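Local coordinates for protein formate dehydrogenase (Pyrobaculum aerophilum, PDB 1QP8) that probably reduces glyoxylate or hydroxypyruvate with NADPH, as a member of the D-isomer specific 2-hydroxyacid dehydrogenase family, at residues Y194-D203 against G219-F230. Residues are numbered along the deposited sequence; the frame is centred on the assembly and turned at random.
Sequences YQHLALMAED and GVLRILKERPQF
Tyr194 lays one face of its ring over the side chain of Arg222. The contact joins helix 194-197 and the loop after it to helix 217-226 in the Rossmann-type NAD-binding domain. Each segment leads into a neighbouring parallel strand, 205-208 and 231-234. The Tyr194 ring fits as a knob among Gly219, Arg222, Ile223 and Glu226. Its CG stands anti to the backbone N (chi1 174°), which swings the ring across helix 217-226. Arg222 CZ lies 3.6 Å from the ring centroid, a cation-pi contact, and its CD adds a CH-pi contact on the same face. The planes of ring and guanidinium are 41° apart, so the guanidinium lies tilted over the face. Tyr194 OH is placed to donate to Glu226 OE1, though the modelled bond is too short for its length to be trusted. Glu226 OE2 forms a salt bridge with Arg222 NE at 3.2 Å. Cutting Tyr194 back to an alanine is likely to leave Arg222 without its ring face and Glu226 without its hydroxyl partner, and to open a gap among Gly219, Arg222 and Ile223.

Beside the tyrosine the contact turns apolar. Leu197 CB meets Ile223 CD1 at 3.9 Å, and that methyl also sits over the centre of the Phe230 ring. Phe206 of strand 205-208 packs against Leu197, selenomethionine Met200 and Phe230. The selenium of Met200 stands at the edge of the Phe230 ring, a Met-aromatic contact, and its methyl CE meets the same edge.

Arg227 reaches back to the loop. Glu202 crosses one face of its guanidinium, with OE2 3.7 Å from NE, a long ion pair without a directed N-H. At the guanidinium edge, Arg227 NH1 donates to Ala198 O at 3.2 Å, nearly in the guanidinium plane, with an N-H...O angle of 159°.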
loop_
_atom_site.group_PDB
_atom_site.type_symbol
_atom_site.label_atom_id
_atom_site.label_comp_id
_atom_site.label_asym_id
_atom_site.label_seq_id
_atom_site.Cartn_x
_atom_site.Cartn_y
_atom_site.Cartn_z
ATOM N N TYR A 194 -16.159 -20.800 -5.054
ATOM C CA TYR A 194 -14.924 -21.565 -5.177
ATOM C C TYR A 194 -14.433 -21.617 -6.620
ATOM O O TYR A 194 -13.295 -21.255 -6.929
ATOM C CB TYR A 194 -15.131 -22.991 -4.661
ATOM C CG TYR A 194 -13.925 -23.853 -4.915
ATOM C CD1 TYR A 194 -12.759 -23.697 -4.167
ATOM C CD2 TYR A 194 -13.909 -24.751 -5.975
ATOM C CE1 TYR A 194 -11.608 -24.406 -4.475
ATOM C CE2 TYR A 194 -12.765 -25.462 -6.293
ATOM C CZ TYR A 194 -11.620 -25.286 -5.543
ATOM O OH TYR A 194 -10.490 -25.989 -5.879
ATOM N N GLN A 195 -15.314 -22.082 -7.494
ATOM C CA GLN A 195 -15.031 -22.202 -8.915
ATOM C C GLN A 195 -14.462 -20.915 -9.493
ATOM O O GLN A 195 -13.499 -20.947 -10.258
ATOM C CB GLN A 195 -16.318 -22.593 -9.629
ATOM C CG GLN A 195 -17.551 -22.162 -8.853
ATOM C CD GLN A 195 -18.811 -22.849 -9.317
ATOM O OE1 GLN A 195 -19.230 -22.693 -10.465
ATOM N NE2 GLN A 195 -19.430 -23.616 -8.424
ATOM N N HIS A 196 -15.050 -19.782 -9.118
ATOM C CA HIS A 196 -14.592 -18.486 -9.613
ATOM C C HIS A 196 -13.231 -18.147 -9.026
ATOM O O HIS A 196 -12.295 -17.814 -9.760
ATOM C CB HIS A 196 -15.607 -17.403 -9.271
ATOM C CG HIS A 196 -17.019 -17.806 -9.553
ATOM N ND1 HIS A 196 -17.824 -18.413 -8.611
ATOM C CD2 HIS A 196 -17.753 -17.744 -10.687
ATOM C CE1 HIS A 196 -18.992 -18.706 -9.154
ATOM N NE2 HIS A 196 -18.975 -18.310 -10.414
ATOM N N LEU A 197 -13.121 -18.249 -7.705
ATOM C CA LEU A 197 -11.870 -17.974 -7.013
ATOM C C LEU A 197 -10.750 -18.798 -7.642
ATOM O O LEU A 197 -9.655 -18.287 -7.902
ATOM C CB LEU A 197 -12.005 -18.349 -5.538
ATOM C CG LEU A 197 -12.941 -17.533 -4.654
ATOM C CD1 LEU A 197 -13.090 -18.209 -3.294
ATOM C CD2 LEU A 197 -12.367 -16.134 -4.502
ATOM N N ALA A 198 -11.048 -20.072 -7.886
ATOM C CA ALA A 198 -10.098 -21.012 -8.474
ATOM C C ALA A 198 -9.595 -20.623 -9.863
ATOM O O ALA A 198 -8.678 -21.246 -10.384
ATOM C CB ALA A 198 -10.716 -22.383 -8.522
ATOM N N LEU A 199 -10.197 -19.599 -10.460
ATOM C CA LEU A 199 -9.783 -19.141 -11.778
ATOM C C LEU A 199 -8.584 -18.213 -11.625
ATOM O O LEU A 199 -7.906 -17.873 -12.601
ATOM C CB LEU A 199 -10.928 -18.397 -12.463
ATOM C CG LEU A 199 -12.263 -19.143 -12.555
ATOM C CD1 LEU A 199 -13.307 -18.246 -13.211
ATOM C CD2 LEU A 199 -12.081 -20.424 -13.345
HETATM N N MSE A 200 -8.329 -17.791 -10.391
HETATM C CA MSE A 200 -7.212 -16.897 -10.133
HETATM C C MSE A 200 -5.928 -17.697 -10.092
HETATM O O MSE A 200 -5.954 -18.916 -10.140
HETATM C CB MSE A 200 -7.408 -16.171 -8.807
HETATM C CG MSE A 200 -8.564 -15.195 -8.794
HETATM SE SE MSE A 200 -8.613 -14.231 -7.265
HETATM C CE MSE A 200 -9.574 -15.372 -6.251
ATOM N N ALA A 201 -4.805 -17.001 -10.015
ATOM C CA ALA A 201 -3.510 -17.654 -9.941
ATOM C C ALA A 201 -3.442 -18.402 -8.608
ATOM O O ALA A 201 -4.013 -17.949 -7.616
ATOM C CB ALA A 201 -2.413 -16.614 -10.012
ATOM N N GLU A 202 -2.753 -19.540 -8.567
ATOM C CA GLU A 202 -2.672 -20.286 -7.316
ATOM C C GLU A 202 -1.878 -19.498 -6.298
ATOM O O GLU A 202 -1.833 -19.837 -5.120
ATOM C CB GLU A 202 -2.035 -21.655 -7.543
ATOM C CG GLU A 202 -2.895 -22.581 -8.382
ATOM C CD GLU A 202 -2.707 -24.036 -8.016
ATOM O OE1 GLU A 202 -1.555 -24.508 -8.059
ATOM O OE2 GLU A 202 -3.707 -24.712 -7.685
ATOM N N ASP A 203 -1.287 -18.414 -6.776
ATOM C CA ASP A 203 -0.460 -17.536 -5.976
ATOM C C ASP A 203 -1.179 -16.228 -5.596
ATOM O O ASP A 203 -0.639 -15.394 -4.865
ATOM C CB ASP A 203 0.795 -17.240 -6.780
ATOM C CG ASP A 203 1.675 -16.240 -6.121
ATOM O OD1 ASP A 203 2.149 -16.526 -5.001
ATOM O OD2 ASP A 203 1.885 -15.167 -6.722
ATOM N N GLY A 219 -16.531 -21.772 0.061
ATOM C CA GLY A 219 -15.614 -21.748 -1.064
ATOM C C GLY A 219 -14.270 -21.199 -0.672
ATOM O O GLY A 219 -13.242 -21.795 -0.991
ATOM N N VAL A 220 -14.281 -20.066 0.026
ATOM C CA VAL A 220 -13.054 -19.410 0.485
ATOM C C VAL A 220 -12.219 -20.390 1.295
ATOM O O VAL A 220 -11.031 -20.605 1.038
ATOM C CB VAL A 220 -13.362 -18.234 1.411
ATOM C CG1 VAL A 220 -12.126 -17.366 1.556
ATOM C CG2 VAL A 220 -14.561 -17.449 0.887
ATOM N N LEU A 221 -12.872 -20.976 2.289
ATOM C CA LEU A 221 -12.256 -21.930 3.180
ATOM C C LEU A 221 -11.603 -23.041 2.369
ATOM O O LEU A 221 -10.450 -23.416 2.595
ATOM C CB LEU A 221 -13.346 -22.498 4.077
ATOM C CG LEU A 221 -13.057 -22.994 5.486
ATOM C CD1 LEU A 221 -12.143 -22.028 6.247
ATOM C CD2 LEU A 221 -14.398 -23.128 6.182
ATOM N N ARG A 222 -12.341 -23.557 1.401
ATOM C CA ARG A 222 -11.833 -24.642 0.600
ATOM C C ARG A 222 -10.615 -24.293 -0.217
ATOM O O ARG A 222 -9.634 -25.035 -0.209
ATOM C CB ARG A 222 -12.913 -25.163 -0.329
ATOM C CG ARG A 222 -12.346 -25.997 -1.441
ATOM C CD ARG A 222 -13.415 -26.609 -2.285
ATOM N NE ARG A 222 -12.830 -27.109 -3.516
ATOM C CZ ARG A 222 -13.425 -27.959 -4.338
ATOM N NH1 ARG A 222 -14.639 -28.414 -4.055
ATOM N NH2 ARG A 222 -12.796 -28.351 -5.442
ATOM N N ILE A 223 -10.660 -23.184 -0.944
ATOM C CA ILE A 223 -9.501 -22.846 -1.755
ATOM C C ILE A 223 -8.310 -22.511 -0.868
ATOM O O ILE A 223 -7.168 -22.796 -1.226
ATOM C CB ILE A 223 -9.770 -21.674 -2.721
ATOM C CG1 ILE A 223 -8.664 -21.643 -3.778
ATOM C CG2 ILE A 223 -9.799 -20.353 -1.978
ATOM C CD1 ILE A 223 -8.813 -20.545 -4.799
ATOM N N LEU A 224 -8.575 -21.916 0.293
ATOM C CA LEU A 224 -7.494 -21.574 1.202
ATOM C C LEU A 224 -6.797 -22.835 1.642
ATOM O O LEU A 224 -5.577 -22.851 1.747
ATOM C CB LEU A 224 -8.016 -20.826 2.418
ATOM C CG LEU A 224 -8.114 -19.321 2.205
ATOM C CD1 LEU A 224 -8.936 -18.697 3.325
ATOM C CD2 LEU A 224 -6.723 -18.749 2.142
ATOM N N LYS A 225 -7.568 -23.895 1.887
ATOM C CA LYS A 225 -6.986 -25.171 2.313
ATOM C C LYS A 225 -6.310 -25.929 1.180
ATOM O O LYS A 225 -5.624 -26.918 1.425
ATOM C CB LYS A 225 -8.047 -26.081 2.923
ATOM C CG LYS A 225 -8.468 -25.710 4.327
ATOM C CD LYS A 225 -9.720 -26.462 4.716
ATOM C CE LYS A 225 -10.173 -26.091 6.115
ATOM N NZ LYS A 225 -11.573 -26.548 6.395
ATOM N N GLU A 226 -6.508 -25.481 -0.055
ATOM C CA GLU A 226 -5.896 -26.145 -1.198
ATOM C C GLU A 226 -4.683 -25.394 -1.706
ATOM O O GLU A 226 -3.674 -25.999 -2.059
ATOM C CB GLU A 226 -6.879 -26.274 -2.357
ATOM C CG GLU A 226 -8.166 -27.001 -2.044
ATOM C CD GLU A 226 -8.955 -27.270 -3.303
ATOM O OE1 GLU A 226 -8.737 -26.528 -4.288
ATOM O OE2 GLU A 226 -9.784 -28.207 -3.306
ATOM N N ARG A 227 -4.782 -24.074 -1.768
ATOM C CA ARG A 227 -3.672 -23.283 -2.266
ATOM C C ARG A 227 -2.994 -22.495 -1.157
ATOM O O ARG A 227 -3.434 -21.411 -0.772
ATOM C CB ARG A 227 -4.164 -22.382 -3.407
ATOM C CG ARG A 227 -4.617 -23.215 -4.607
ATOM C CD ARG A 227 -5.849 -22.689 -5.343
ATOM N NE ARG A 227 -5.508 -21.769 -6.423
ATOM C CZ ARG A 227 -6.225 -21.618 -7.531
ATOM N NH1 ARG A 227 -7.329 -22.329 -7.717
ATOM N NH2 ARG A 227 -5.837 -20.753 -8.453
ATOM N N PRO A 228 -1.906 -23.051 -0.612
ATOM C CA PRO A 228 -1.149 -22.410 0.465
ATOM C C PRO A 228 -0.670 -20.998 0.103
ATOM O O PRO A 228 -0.615 -20.119 0.960
ATOM C CB PRO A 228 0.002 -23.392 0.701
ATOM C CG PRO A 228 -0.627 -24.722 0.379
ATOM C CD PRO A 228 -1.385 -24.403 -0.888
ATOM N N GLN A 229 -0.339 -20.785 -1.169
ATOM C CA GLN A 229 0.125 -19.488 -1.636
ATOM C C GLN A 229 -1.048 -18.527 -1.850
ATOM O O GLN A 229 -0.851 -17.316 -2.010
ATOM C CB GLN A 229 0.879 -19.652 -2.949
ATOM C CG GLN A 229 1.918 -20.749 -2.927
ATOM C CD GLN A 229 3.091 -20.416 -2.040
ATOM O OE1 GLN A 229 3.859 -19.495 -2.328
ATOM N NE2 GLN A 229 3.239 -21.160 -0.949
ATOM N N PHE A 230 -2.263 -19.067 -1.879
ATOM C CA PHE A 230 -3.434 -18.230 -2.065
ATOM C C PHE A 230 -3.733 -17.524 -0.738
ATOM O O PHE A 230 -3.811 -18.154 0.317
ATOM C CB PHE A 230 -4.642 -19.067 -2.485
ATOM C CG PHE A 230 -5.860 -18.245 -2.827
ATOM C CD1 PHE A 230 -6.018 -17.702 -4.092
ATOM C CD2 PHE A 230 -6.860 -18.032 -1.880
ATOM C CE1 PHE A 230 -7.160 -16.960 -4.413
ATOM C CE2 PHE A 230 -8.004 -17.295 -2.190
ATOM C CZ PHE A 230 -8.153 -16.759 -3.460
#